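Long-range contact in cyclic pyranopterin monophosphate synthase 2 (Mycobacterium tuberculosis, PDB 4FDF), which probably converts (8S)-3',8-cyclo-7,8-dihydroguanosine 5'-triphosphate to cyclic pyranopterin monophosphate, a step of molybdenum cofactor biosynthesis: residues 34-46 with 118-130. Sequence-based numbering, arbitrary orientation.
Sequences TTKRTAVAAGILR and TGVEMEALTAVSV
Arg-37 lies against the backbone of Thr-118 and Gly-119, just before helix 121-139. Its CB points toward this turn. CG is anti to the carbonyl carbon (chi1 -52°), and the chain then runs extended to NE. CD touches Thr-118 O at 3.4 Å, and NE passes close to the same carbonyl group. CZ rests against Thr-118 CA and C. One face of the guanidinium lies over Thr-118 C, which is offset toward the rim. At the tip, NH2 lies beside Thr-118 N and CA. NH1 comes 3.2 Å from Gly-119 N, but both are donors and no bond forms. NE makes a weak hydrogen bond to Asp-116 O.

No direct hydrogen bond joins the two segments. A water accepts from Val-120 N at 3.0 Å and donates weakly to Thr-38 O.

Further along, small side chains let the helix lie close to the strand, their axes 7.1 Å apart at an angle of 31°. Ala-39 CB meets Val-120 CG2 at 3.7 Å. Ala-41 CB packs on Ala-124 CB, also at 3.7 Å, and is flanked by Leu-125 CD2 and Val-128 CG2. The two methyls of Val-128 lie against successive peptides of the strand: CG2 is 3.5 Å from Ala-41 O and CG1 3.6 Å from Ala-42 O. Leu-125 also packs on Tyr-136 of the second subunit.

The first turn of the helix also carries Met-122 and Glu-123, predicted to bind substrate. This is the helix-on-sheet packing of the ferredoxin-like fold of MoaC, with helix 121-139 laid along a central strand of the antiparallel sheet.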
loop_
_atom_site.group_PDB
_atom_site.type_symbol
_atom_site.label_atom_id
_atom_site.label_comp_id
_atom_site.label_asym_id
_atom_site.label_seq_id
_atom_site.Cartn_x
_atom_site.Cartn_y
_atom_site.Cartn_z
ATOM N N THR B 34 -23.683 -11.660 -6.505
ATOM C CA THR B 34 -23.109 -10.458 -7.118
ATOM C C THR B 34 -24.151 -9.759 -7.981
ATOM O O THR B 34 -24.737 -10.372 -8.879
ATOM C CB THR B 34 -21.882 -10.775 -8.011
ATOM O OG1 THR B 34 -22.293 -11.583 -9.117
ATOM C CG2 THR B 34 -20.797 -11.501 -7.230
ATOM N N THR B 35 -24.386 -8.480 -7.695
ATOM C CA THR B 35 -25.258 -7.655 -8.526
ATOM C C THR B 35 -24.504 -6.416 -8.992
ATOM O O THR B 35 -23.459 -6.067 -8.431
ATOM C CB THR B 35 -26.553 -7.213 -7.786
ATOM O OG1 THR B 35 -26.220 -6.350 -6.692
ATOM C CG2 THR B 35 -27.355 -8.418 -7.278
ATOM N N LYS B 36 -25.041 -5.762 -10.020
ATOM C CA LYS B 36 -24.514 -4.497 -10.504
ATOM C C LYS B 36 -24.984 -3.360 -9.588
ATOM O O LYS B 36 -26.180 -3.112 -9.468
ATOM C CB LYS B 36 -24.962 -4.264 -11.938
ATOM N N ARG B 37 -24.037 -2.681 -8.939
ATOM C CA ARG B 37 -24.355 -1.654 -7.941
ATOM C C ARG B 37 -23.774 -0.275 -8.240
ATOM O O ARG B 37 -22.715 -0.141 -8.864
ATOM C CB ARG B 37 -23.892 -2.090 -6.553
ATOM C CG ARG B 37 -24.393 -3.455 -6.163
ATOM C CD ARG B 37 -24.142 -3.768 -4.718
ATOM N NE ARG B 37 -24.444 -5.174 -4.456
ATOM C CZ ARG B 37 -25.006 -5.632 -3.341
ATOM N NH1 ARG B 37 -25.339 -4.801 -2.357
ATOM N NH2 ARG B 37 -25.239 -6.930 -3.213
ATOM N N THR B 38 -24.486 0.750 -7.781
ATOM C CA THR B 38 -23.982 2.112 -7.832
ATOM C C THR B 38 -24.266 2.875 -6.537
ATOM O O THR B 38 -25.353 2.762 -5.945
ATOM C CB THR B 38 -24.461 2.882 -9.098
ATOM O OG1 THR B 38 -24.211 4.288 -8.933
ATOM C CG2 THR B 38 -25.931 2.660 -9.349
ATOM N N ALA B 39 -23.268 3.632 -6.089
ATOM C CA ALA B 39 -23.440 4.490 -4.925
ATOM C C ALA B 39 -22.941 5.889 -5.212
ATOM O O ALA B 39 -21.963 6.076 -5.934
ATOM C CB ALA B 39 -22.734 3.909 -3.714
ATOM N N VAL B 40 -23.630 6.867 -4.633
ATOM C CA VAL B 40 -23.273 8.268 -4.758
ATOM C C VAL B 40 -23.164 8.897 -3.366
ATOM O O VAL B 40 -24.071 8.771 -2.521
ATOM C CB VAL B 40 -24.311 9.061 -5.625
ATOM C CG1 VAL B 40 -23.846 10.510 -5.859
ATOM C CG2 VAL B 40 -24.556 8.365 -6.960
ATOM N N ALA B 41 -22.053 9.583 -3.143
ATOM C CA ALA B 41 -21.821 10.292 -1.896
ATOM C C ALA B 41 -21.453 11.737 -2.217
ATOM O O ALA B 41 -20.976 12.020 -3.313
ATOM C CB ALA B 41 -20.704 9.620 -1.113
ATOM N N ALA B 42 -21.668 12.637 -1.258
ATOM C CA ALA B 42 -21.272 14.044 -1.412
ATOM C C ALA B 42 -20.600 14.593 -0.158
ATOM O O ALA B 42 -20.582 13.940 0.903
ATOM C CB ALA B 42 -22.482 14.907 -1.784
ATOM N N GLY B 43 -20.050 15.800 -0.291
ATOM C CA GLY B 43 -19.351 16.482 0.796
ATOM C C GLY B 43 -19.054 17.891 0.335
ATOM O O GLY B 43 -19.207 18.206 -0.849
ATOM N N ILE B 44 -18.630 18.745 1.259
ATOM C CA ILE B 44 -18.468 20.164 0.949
ATOM C C ILE B 44 -17.258 20.771 1.661
ATOM O O ILE B 44 -17.060 20.574 2.858
ATOM C CB ILE B 44 -19.805 20.971 1.186
ATOM C CG1 ILE B 44 -19.723 22.387 0.611
ATOM C CG2 ILE B 44 -20.195 21.012 2.644
ATOM C CD1 ILE B 44 -21.023 23.181 0.742
ATOM N N LEU B 45 -16.433 21.486 0.908
ATOM C CA LEU B 45 -15.359 22.259 1.511
ATOM C C LEU B 45 -15.815 23.714 1.682
ATOM O O LEU B 45 -16.116 24.385 0.700
ATOM C CB LEU B 45 -14.108 22.192 0.648
ATOM C CG LEU B 45 -12.873 22.888 1.223
ATOM C CD1 LEU B 45 -12.239 22.050 2.297
ATOM C CD2 LEU B 45 -11.862 23.200 0.132
ATOM N N ARG B 46 -15.882 24.183 2.927
ATOM C CA ARG B 46 -16.282 25.571 3.200
ATOM C C ARG B 46 -15.057 26.490 3.201
ATOM O O ARG B 46 -14.252 26.462 4.127
ATOM C CB ARG B 46 -17.031 25.680 4.533
ATOM C CG ARG B 46 -18.050 24.578 4.803
ATOM C CD ARG B 46 -19.457 25.000 4.461
ATOM N NE ARG B 46 -20.437 24.057 4.988
ATOM C CZ ARG B 46 -21.688 23.948 4.547
ATOM N NH1 ARG B 46 -22.125 24.729 3.559
ATOM N NH2 ARG B 46 -22.504 23.055 5.089
ATOM N N THR B 118 -21.646 -6.793 -2.175
ATOM C CA THR B 118 -22.098 -5.808 -1.182
ATOM C C THR B 118 -22.054 -4.396 -1.767
ATOM O O THR B 118 -21.419 -4.173 -2.800
ATOM C CB THR B 118 -21.321 -5.912 0.184
ATOM O OG1 THR B 118 -21.519 -4.719 0.951
ATOM C CG2 THR B 118 -19.833 -6.107 -0.015
ATOM N N GLY B 119 -22.747 -3.458 -1.115
ATOM C CA GLY B 119 -22.833 -2.068 -1.577
ATOM C C GLY B 119 -21.488 -1.360 -1.605
ATOM O O GLY B 119 -20.558 -1.764 -0.901
ATOM N N VAL B 120 -21.400 -0.302 -2.416
ATOM C CA VAL B 120 -20.149 0.440 -2.625
ATOM C C VAL B 120 -20.166 1.876 -2.071
ATOM O O VAL B 120 -19.415 2.745 -2.538
ATOM C CB VAL B 120 -19.698 0.432 -4.130
ATOM C CG1 VAL B 120 -19.355 -0.981 -4.570
ATOM C CG2 VAL B 120 -20.757 1.051 -5.057
ATOM N N GLU B 121 -21.000 2.104 -1.056
ATOM C CA GLU B 121 -21.107 3.421 -0.439
ATOM C C GLU B 121 -19.847 3.836 0.328
ATOM O O GLU B 121 -19.561 5.026 0.432
ATOM C CB GLU B 121 -22.374 3.551 0.419
ATOM C CG GLU B 121 -22.430 2.686 1.680
ATOM C CD GLU B 121 -23.048 1.309 1.467
ATOM O OE1 GLU B 121 -23.624 0.776 2.435
ATOM O OE2 GLU B 121 -22.948 0.747 0.356
ATOM N N MET B 122 -19.082 2.872 0.833
ATOM C CA MET B 122 -17.847 3.195 1.550
ATOM C C MET B 122 -16.786 3.819 0.656
ATOM O O MET B 122 -16.127 4.803 1.039
ATOM C CB MET B 122 -17.280 1.976 2.292
ATOM C CG MET B 122 -18.077 1.557 3.547
ATOM S SD MET B 122 -18.599 2.916 4.645
ATOM C CE MET B 122 -17.062 3.826 4.887
ATOM N N GLU B 123 -16.620 3.251 -0.531
ATOM C CA GLU B 123 -15.666 3.777 -1.494
ATOM C C GLU B 123 -16.083 5.156 -1.988
ATOM O O GLU B 123 -15.233 6.034 -2.136
ATOM C CB GLU B 123 -15.410 2.807 -2.663
ATOM C CG GLU B 123 -16.386 1.644 -2.804
ATOM C CD GLU B 123 -16.243 0.559 -1.736
ATOM O OE1 GLU B 123 -15.127 0.027 -1.536
ATOM O OE2 GLU B 123 -17.264 0.229 -1.103
ATOM N N ALA B 124 -17.383 5.346 -2.227
ATOM C CA ALA B 124 -17.896 6.662 -2.578
ATOM C C ALA B 124 -17.578 7.705 -1.496
ATOM O O ALA B 124 -17.108 8.806 -1.815
ATOM C CB ALA B 124 -19.403 6.609 -2.857
ATOM N N LEU B 125 -17.829 7.358 -0.234
ATOM C CA LEU B 125 -17.529 8.247 0.901
ATOM C C LEU B 125 -16.025 8.519 1.070
ATOM O O LEU B 125 -15.619 9.644 1.386
ATOM C CB LEU B 125 -18.091 7.661 2.197
ATOM C CG LEU B 125 -19.608 7.645 2.351
ATOM C CD1 LEU B 125 -19.994 6.651 3.446
ATOM C CD2 LEU B 125 -20.175 9.032 2.644
ATOM N N THR B 126 -15.213 7.487 0.855
ATOM C CA THR B 126 -13.754 7.579 0.949
ATOM C C THR B 126 -13.175 8.533 -0.117
ATOM O O THR B 126 -12.319 9.387 0.181
ATOM C CB THR B 126 -13.136 6.155 0.869
ATOM O OG1 THR B 126 -13.568 5.394 2.009
ATOM C CG2 THR B 126 -11.631 6.186 0.838
ATOM N N ALA B 127 -13.664 8.388 -1.349
ATOM C CA ALA B 127 -13.309 9.263 -2.467
ATOM C C ALA B 127 -13.657 10.719 -2.174
ATOM O O ALA B 127 -12.822 11.605 -2.310
ATOM C CB ALA B 127 -14.011 8.793 -3.749
ATOM N N VAL B 128 -14.886 10.961 -1.734
ATOM C CA VAL B 128 -15.311 12.305 -1.361
ATOM C C VAL B 128 -14.384 12.817 -0.269
ATOM O O VAL B 128 -13.882 13.940 -0.310
ATOM C CB VAL B 128 -16.778 12.304 -0.863
ATOM C CG1 VAL B 128 -17.093 13.566 -0.027
ATOM C CG2 VAL B 128 -17.742 12.189 -2.035
ATOM N N SER B 129 -14.121 11.946 0.686
ATOM C CA SER B 129 -13.322 12.291 1.826
ATOM C C SER B 129 -11.899 12.653 1.453
ATOM O O SER B 129 -11.397 13.712 1.866
ATOM C CB SER B 129 -13.348 11.121 2.783
ATOM O OG SER B 129 -12.755 11.501 4.009
ATOM N N VAL B 130 -11.244 11.810 0.651
ATOM C CA VAL B 130 -9.851 12.086 0.284
ATOM C C VAL B 130 -9.736 13.264 -0.696
ATOM O O VAL B 130 -8.761 14.022 -0.650
ATOM C CB VAL B 130 -9.099 10.811 -0.196
ATOM C CG1 VAL B 130 -7.704 11.154 -0.725
ATOM C CG2 VAL B 130 -8.975 9.798 0.974
HETATM O O HOH W 1 -24.035 0.493 -3.689
#